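Local coordinates for kelch-like protein 7 (Homo sapiens, PDB 3II7) that serves as the substrate-specific adapter of a CUL3-RBX1 E3 ubiquitin ligase and is represented here by its kelch-repeat domain, at residues P88-D93 / G109-N114; C41-R46 / D80-K85. All coordinates share one frame; numbering follows the deposited sequence.

Contact 1: residues P88-D93 / G109-N114; sequences PPTPRD and GSEVGN. With EDO (1,2-ethanediol), chain X.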
loop_
_atom_site.group_PDB
_atom_site.type_symbol
_atom_site.label_atom_id
_atom_site.label_comp_id
_atom_site.label_asym_id
_atom_site.label_seq_id
_atom_site.Cartn_x
_atom_site.Cartn_y
_atom_site.Cartn_z
ATOM N N PRO A 88 4.535 13.311 8.712
ATOM C CA PRO A 88 5.884 13.347 8.271
ATOM C C PRO A 88 6.364 14.787 8.201
ATOM O O PRO A 88 5.577 15.677 7.852
ATOM C CB PRO A 88 5.830 12.676 6.877
ATOM C CG PRO A 88 4.497 13.004 6.351
ATOM C CD PRO A 88 3.584 13.109 7.602
ATOM N N PRO A 89 7.635 15.014 8.543
ATOM C CA PRO A 89 8.248 16.324 8.461
ATOM C C PRO A 89 8.035 16.992 7.106
ATOM O O PRO A 89 7.905 18.207 7.055
ATOM C CB PRO A 89 9.728 16.033 8.705
ATOM C CG PRO A 89 9.740 14.821 9.562
ATOM C CD PRO A 89 8.544 14.021 9.166
ATOM N N THR A 90 8.000 16.203 6.027
ATOM C CA THR A 90 7.770 16.728 4.679
ATOM C C THR A 90 6.418 16.230 4.184
ATOM O O THR A 90 6.291 15.082 3.768
ATOM C CB THR A 90 8.854 16.305 3.702
ATOM O OG1 THR A 90 10.126 16.776 4.160
ATOM C CG2 THR A 90 8.582 16.883 2.319
ATOM N N PRO A 91 5.393 17.090 4.249
ATOM C CA PRO A 91 4.089 16.665 3.730
ATOM C C PRO A 91 4.180 16.428 2.240
ATOM O O PRO A 91 4.864 17.177 1.526
ATOM C CB PRO A 91 3.169 17.844 4.042
ATOM C CG PRO A 91 3.856 18.608 5.135
ATOM C CD PRO A 91 5.325 18.420 4.883
ATOM N N ARG A 92 3.552 15.352 1.787
ATOM C CA ARG A 92 3.617 14.950 0.387
ATOM C C ARG A 92 2.518 13.943 0.063
ATOM O O ARG A 92 1.986 13.249 0.963
ATOM C CB ARG A 92 4.979 14.371 0.043
ATOM C CG ARG A 92 5.415 13.269 0.916
ATOM C CD ARG A 92 6.903 13.292 0.997
ATOM N NE ARG A 92 7.447 12.024 1.389
ATOM C CZ ARG A 92 7.742 11.655 2.619
ATOM N NH1 ARG A 92 7.511 12.447 3.642
ATOM N NH2 ARG A 92 8.289 10.455 2.816
ATOM N N ASP A 93 2.186 13.891 -1.226
ATOM C CA ASP A 93 1.146 13.023 -1.758
ATOM C C ASP A 93 1.788 11.810 -2.443
ATOM O O ASP A 93 2.899 11.897 -2.937
ATOM C CB ASP A 93 0.333 13.778 -2.827
ATOM C CG ASP A 93 -0.633 14.826 -2.233
ATOM O OD1 ASP A 93 -0.621 15.061 -1.026
ATOM O OD2 ASP A 93 -1.425 15.409 -3.012
ATOM N N GLY A 109 6.842 10.010 -2.957
ATOM C CA GLY A 109 5.717 10.949 -3.050
ATOM C C GLY A 109 6.120 12.230 -3.736
ATOM O O GLY A 109 7.227 12.351 -4.215
ATOM N N SER A 110 5.183 13.180 -3.792
ATOM C CA SER A 110 5.348 14.426 -4.523
ATOM C C SER A 110 4.906 15.554 -3.638
ATOM O O SER A 110 3.967 15.407 -2.865
ATOM C CB SER A 110 4.484 14.443 -5.808
ATOM O OG SER A 110 3.124 14.149 -5.536
ATOM N N GLU A 111 5.584 16.683 -3.765
ATOM C CA GLU A 111 5.130 17.953 -3.217
ATOM C C GLU A 111 4.663 18.789 -4.415
ATOM O O GLU A 111 4.712 18.340 -5.567
ATOM C CB GLU A 111 6.276 18.705 -2.537
ATOM C CG GLU A 111 6.902 18.074 -1.297
ATOM C CD GLU A 111 8.163 18.835 -0.862
ATOM O OE1 GLU A 111 9.184 18.766 -1.588
ATOM O OE2 GLU A 111 8.128 19.508 0.192
ATOM N N VAL A 112 4.232 20.010 -4.147
ATOM C CA VAL A 112 4.111 21.007 -5.208
ATOM C C VAL A 112 5.540 21.331 -5.731
ATOM O O VAL A 112 6.488 21.487 -4.945
ATOM C CB VAL A 112 3.389 22.280 -4.707
ATOM C CG1 VAL A 112 1.960 21.943 -4.296
ATOM C CG2 VAL A 112 4.149 22.915 -3.538
ATOM N N GLY A 113 5.700 21.380 -7.052
ATOM C CA GLY A 113 7.000 21.721 -7.655
ATOM C C GLY A 113 7.985 20.565 -7.749
ATOM O O GLY A 113 9.179 20.769 -8.010
ATOM N N ASN A 114 7.497 19.342 -7.547
ATOM C CA ASN A 114 8.347 18.171 -7.716
ATOM C C ASN A 114 7.484 16.931 -8.009
ATOM O O ASN A 114 6.639 16.539 -7.193
ATOM C CB ASN A 114 9.241 17.991 -6.459
ATOM C CG ASN A 114 10.694 17.620 -6.798
ATOM O OD1 ASN A 114 10.969 16.948 -7.798
ATOM N ND2 ASN A 114 11.626 18.058 -5.949
HETATM C C1 EDO X . 13.499 14.806 -6.202
HETATM O O1 EDO X . 12.973 15.243 -7.462
HETATM C C2 EDO X . 14.773 15.571 -5.856
HETATM O O2 EDO X . 15.636 15.641 -6.996
HETATM O O HOH W 1 5.907 19.518 1.447
#

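Contact 2: residues C41-R46 / D80-K85; sequences CPFEKR and DSWYSK. With EDO (1,2-ethanediol), chain G; EDO (1,2-ethanediol), chain M; EDO (1,2-ethanediol), chain B; EDO (1,2-ethanediol), chain H.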
loop_
_atom_site.group_PDB
_atom_site.type_symbol
_atom_site.label_atom_id
_atom_site.label_comp_id
_atom_site.label_asym_id
_atom_site.label_seq_id
_atom_site.Cartn_x
_atom_site.Cartn_y
_atom_site.Cartn_z
ATOM N N CYS A 41 -15.159 6.821 11.773
ATOM C CA CYS A 41 -14.013 7.702 11.492
ATOM C C CYS A 41 -14.503 9.126 11.428
ATOM O O CYS A 41 -15.353 9.436 10.598
ATOM C CB CYS A 41 -13.393 7.368 10.164
ATOM S SG CYS A 41 -11.994 8.405 9.677
ATOM N N PRO A 42 -13.960 10.001 12.276
ATOM C CA PRO A 42 -14.408 11.389 12.314
ATOM C C PRO A 42 -13.564 12.346 11.435
ATOM O O PRO A 42 -13.707 13.560 11.536
ATOM C CB PRO A 42 -14.214 11.727 13.775
ATOM C CG PRO A 42 -12.936 11.044 14.113
ATOM C CD PRO A 42 -12.954 9.751 13.326
ATOM N N PHE A 43 -12.727 11.789 10.567
ATOM C CA PHE A 43 -11.863 12.585 9.660
ATOM C C PHE A 43 -12.273 12.412 8.223
ATOM O O PHE A 43 -12.583 11.293 7.776
ATOM C CB PHE A 43 -10.402 12.173 9.818
ATOM C CG PHE A 43 -9.880 12.351 11.220
ATOM C CD1 PHE A 43 -9.741 13.619 11.760
ATOM C CD2 PHE A 43 -9.526 11.260 11.992
ATOM C CE1 PHE A 43 -9.278 13.787 13.047
ATOM C CE2 PHE A 43 -9.060 11.426 13.285
ATOM C CZ PHE A 43 -8.939 12.698 13.807
ATOM N N GLU A 44 -12.253 13.526 7.492
ATOM C CA GLU A 44 -12.606 13.540 6.086
ATOM C C GLU A 44 -11.539 12.831 5.253
ATOM O O GLU A 44 -10.383 12.706 5.680
ATOM C CB GLU A 44 -12.774 14.971 5.614
ATOM C CG GLU A 44 -13.974 15.654 6.227
ATOM C CD GLU A 44 -14.334 16.948 5.526
ATOM O OE1 GLU A 44 -13.423 17.611 4.977
ATOM O OE2 GLU A 44 -15.534 17.296 5.520
ATOM N N LYS A 45 -11.933 12.389 4.064
ATOM C CA LYS A 45 -11.053 11.723 3.137
ATOM C C LYS A 45 -9.839 12.577 2.841
ATOM O O LYS A 45 -9.963 13.795 2.667
ATOM C CB LYS A 45 -11.738 11.544 1.781
ATOM C CG LYS A 45 -12.920 10.670 1.731
ATOM C CD LYS A 45 -13.720 10.908 0.424
ATOM C CE LYS A 45 -13.149 10.138 -0.734
ATOM N NZ LYS A 45 -13.485 8.705 -0.598
ATOM N N ARG A 46 -8.689 11.910 2.747
ATOM C CA ARG A 46 -7.467 12.505 2.244
ATOM C C ARG A 46 -7.259 12.079 0.807
ATOM O O ARG A 46 -7.579 10.926 0.436
ATOM C CB ARG A 46 -6.266 12.000 3.022
ATOM C CG ARG A 46 -6.243 12.362 4.462
ATOM C CD ARG A 46 -4.922 12.029 5.086
ATOM N NE ARG A 46 -4.937 12.257 6.524
ATOM C CZ ARG A 46 -3.873 12.600 7.265
ATOM N NH1 ARG A 46 -2.676 12.782 6.715
ATOM N NH2 ARG A 46 -4.014 12.791 8.563
ATOM N N ASP A 80 -10.914 1.187 19.649
ATOM C CA ASP A 80 -11.835 1.826 18.700
ATOM C C ASP A 80 -11.848 3.332 18.921
ATOM O O ASP A 80 -12.917 3.963 19.079
ATOM C CB ASP A 80 -13.248 1.217 18.852
ATOM C CG ASP A 80 -14.270 1.803 17.878
ATOM O OD1 ASP A 80 -13.920 2.113 16.713
ATOM O OD2 ASP A 80 -15.436 1.921 18.289
ATOM N N SER A 81 -10.658 3.923 18.933
ATOM C CA SER A 81 -10.533 5.351 19.205
ATOM C C SER A 81 -9.443 5.955 18.344
ATOM O O SER A 81 -8.520 5.259 17.908
ATOM C CB SER A 81 -10.216 5.593 20.680
ATOM O OG SER A 81 -8.976 5.046 21.024
ATOM N N TRP A 82 -9.581 7.261 18.107
ATOM C CA TRP A 82 -8.687 7.998 17.253
ATOM C C TRP A 82 -7.881 9.003 18.037
ATOM O O TRP A 82 -8.376 9.613 19.007
ATOM C CB TRP A 82 -9.480 8.757 16.190
ATOM C CG TRP A 82 -10.071 7.889 15.122
ATOM C CD1 TRP A 82 -11.298 7.271 15.158
ATOM C CD2 TRP A 82 -9.491 7.561 13.853
ATOM N NE1 TRP A 82 -11.504 6.559 13.989
ATOM C CE2 TRP A 82 -10.419 6.740 13.168
ATOM C CE3 TRP A 82 -8.272 7.883 13.221
ATOM C CZ2 TRP A 82 -10.164 6.227 11.884
ATOM C CZ3 TRP A 82 -8.023 7.391 11.951
ATOM C CH2 TRP A 82 -8.958 6.546 11.297
ATOM N N TYR A 83 -6.654 9.211 17.590
ATOM C CA TYR A 83 -5.832 10.293 18.095
ATOM C C TYR A 83 -4.924 10.840 17.003
ATOM O O TYR A 83 -4.844 10.264 15.914
ATOM C CB TYR A 83 -5.052 9.858 19.340
ATOM C CG TYR A 83 -4.103 8.726 19.139
ATOM C CD1 TYR A 83 -2.743 8.962 18.970
ATOM C CD2 TYR A 83 -4.540 7.396 19.180
ATOM C CE1 TYR A 83 -1.840 7.896 18.792
ATOM C CE2 TYR A 83 -3.639 6.350 19.040
ATOM C CZ TYR A 83 -2.302 6.609 18.843
ATOM O OH TYR A 83 -1.401 5.570 18.707
ATOM N N SER A 84 -4.280 11.976 17.261
ATOM C CA SER A 84 -3.463 12.604 16.214
ATOM C C SER A 84 -2.103 13.023 16.709
ATOM O O SER A 84 -1.966 13.528 17.836
ATOM C CB SER A 84 -4.172 13.826 15.636
ATOM O OG SER A 84 -5.440 13.497 15.133
ATOM N N LYS A 85 -1.109 12.817 15.853
ATOM C CA LYS A 85 0.274 13.227 16.085
ATOM C C LYS A 85 0.722 14.084 14.909
ATOM O O LYS A 85 -0.028 14.278 13.995
ATOM C CB LYS A 85 1.146 11.987 16.193
ATOM C CG LYS A 85 0.796 11.115 17.367
ATOM C CD LYS A 85 1.272 11.772 18.663
ATOM C CE LYS A 85 0.718 11.088 19.881
ATOM N NZ LYS A 85 0.880 11.979 21.058
HETATM C C1 EDO G . -8.888 8.192 3.531
HETATM O O1 EDO G . -8.239 9.393 3.953
HETATM C C2 EDO G . -8.631 7.906 2.054
HETATM O O2 EDO G . -9.189 8.956 1.223
HETATM C C1 EDO M . -16.481 14.103 3.187
HETATM O O1 EDO M . -17.103 13.872 4.452
HETATM C C2 EDO M . -15.679 12.874 2.737
HETATM O O2 EDO M . -15.087 12.202 3.843
HETATM C C1 EDO B . -16.687 5.831 8.355
HETATM O O1 EDO B . -17.288 4.513 8.343
HETATM C C2 EDO B . -17.679 6.892 8.813
HETATM O O2 EDO B . -17.778 6.989 10.239
HETATM C C1 EDO H . -5.514 7.551 -0.168
HETATM O O1 EDO H . -5.662 8.916 0.205
HETATM C C2 EDO H . -5.602 7.337 -1.662
HETATM O O2 EDO H . -5.094 6.029 -1.956
#

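Contact 1: residues P88-D93 / G109-N114
Two torsions bring Thr-90 and Glu-111 together: Thr-90 CG2 stands anti to the backbone N (chi1 -59° places OG1 beside that N), while CG of Glu-111 lies anti to its own carbonyl carbon (chi1 -65°). The side chains cross at about a right angle, with Glu-111 OE2 3.4 Å from Thr-90 CG2. In the kelch beta-propeller, the loop crossing from the blade of strand 81-86 into the next packs here on that next blade's own loop after strand 103-107. Thr-90 suits the spot by having two unlike branches, its methyl facing Glu-111 and OG1 bonding to Glu-121. A water donates to both Glu-111 OE2 and Pro-91 O, each 2.6 Å from it. An alanine in place of Glu-111 would probably leave this water without its carboxylate acceptor and open a gap beside the Thr-90 methyl. Arg-92 reaches back within its own loop: Thr-90 O lies in its guanidinium plane, and NH1 comes onto a lone pair of that oxygen at 2.9 Å and also forms a salt bridge with Glu-121, while NE bonds to Gly-108 O. Gly-109 has a positive phi, where a CB would jam against the preceding carbonyl oxygen and also clash with Asp-93 O. The backbones join in a single antiparallel hydrogen-bonded pair: Asp-93 N donates to Ser-110 O at 2.9 Å, and Ser-110 N to Asp-93 O at 2.8 Å.

Contact 2: residues C41-R46 / D80-K85
Trp-82 receives Cys-41, Pro-42 and Phe-43 on its indole. The tryptophan belongs to strand 81-86, the outermost strand of its four-stranded propeller blade, and its three partners lie in the loop that leads from strand 35-38 into the first strand of that same blade, so the loop from the preceding kelch blade packs on the outermost strand of the blade it enters.

The aromatic contact is an offset edge-to-face pair. Phe-43 turns the CD2-CE2 edge of its ring toward the face of the six-membered ring of Trp-82, the planes 78° apart and the centroids separated by 5.5 Å. CE2 comes within 3.6 Å of Trp-82 CE3. Phenylalanine suits this place by offering a flat apolar edge, and its CG, anti to the carbonyl carbon (chi1 -59°), starts the ring on its way to the strand.

A CH-pi contact covers the other part of the indole: Pro-42 CD sits 3.6 Å from the centroid of the five-membered ring of Trp-82, nearly on its normal. Proline suits the place because its ring holds CD, a methylene bonded to the backbone N, over the indole, where an N-H would otherwise be. Its CG also lies over one face of Phe-43, so the two loop residues pack on each other as well as on the tryptophan.

Sulfur supplies the third kind. Cys-41 SG approaches the six-membered ring obliquely, 3.6 Å from Trp-82 CZ2, and it also accepts a hydrogen bond from the backbone N of Phe-43, which ties the loop to itself.

Polar groups are met from outside the pair: Trp-82 NE1 bonds to Arg-40 O, which would hold the indole against turning about its CB-CG bond, and Ser-84 OG bonds to Asp-73. That same hydroxyl oxygen, Ser-84 OG, lies 3.8 Å from Phe-43 CZ.

How the contacts relate
Contact 2 and contact 1 follow one another along the chain, with 41-46 / 80-85 complete before 88-93 / 109-114 begins. Their centres are about 21 Å apart, and apart from adjoining in sequence they do not touch. Both 41-46 and 88-93 are loops that lead into a new blade; the first packs on that blade's outermost strand, the second on its 109-114 loop, and strand 81-86 runs from one contact toward the other. Contact 2 is an apolar and aromatic surface packing, whereas contact 1 combines a backbone bridge with a water and buried charge. Ethanediol molecules, probably from the crystallisation liquor, bind beside both, at Asn-114 in contact 1 and at the 41-46 backbone in contact 2.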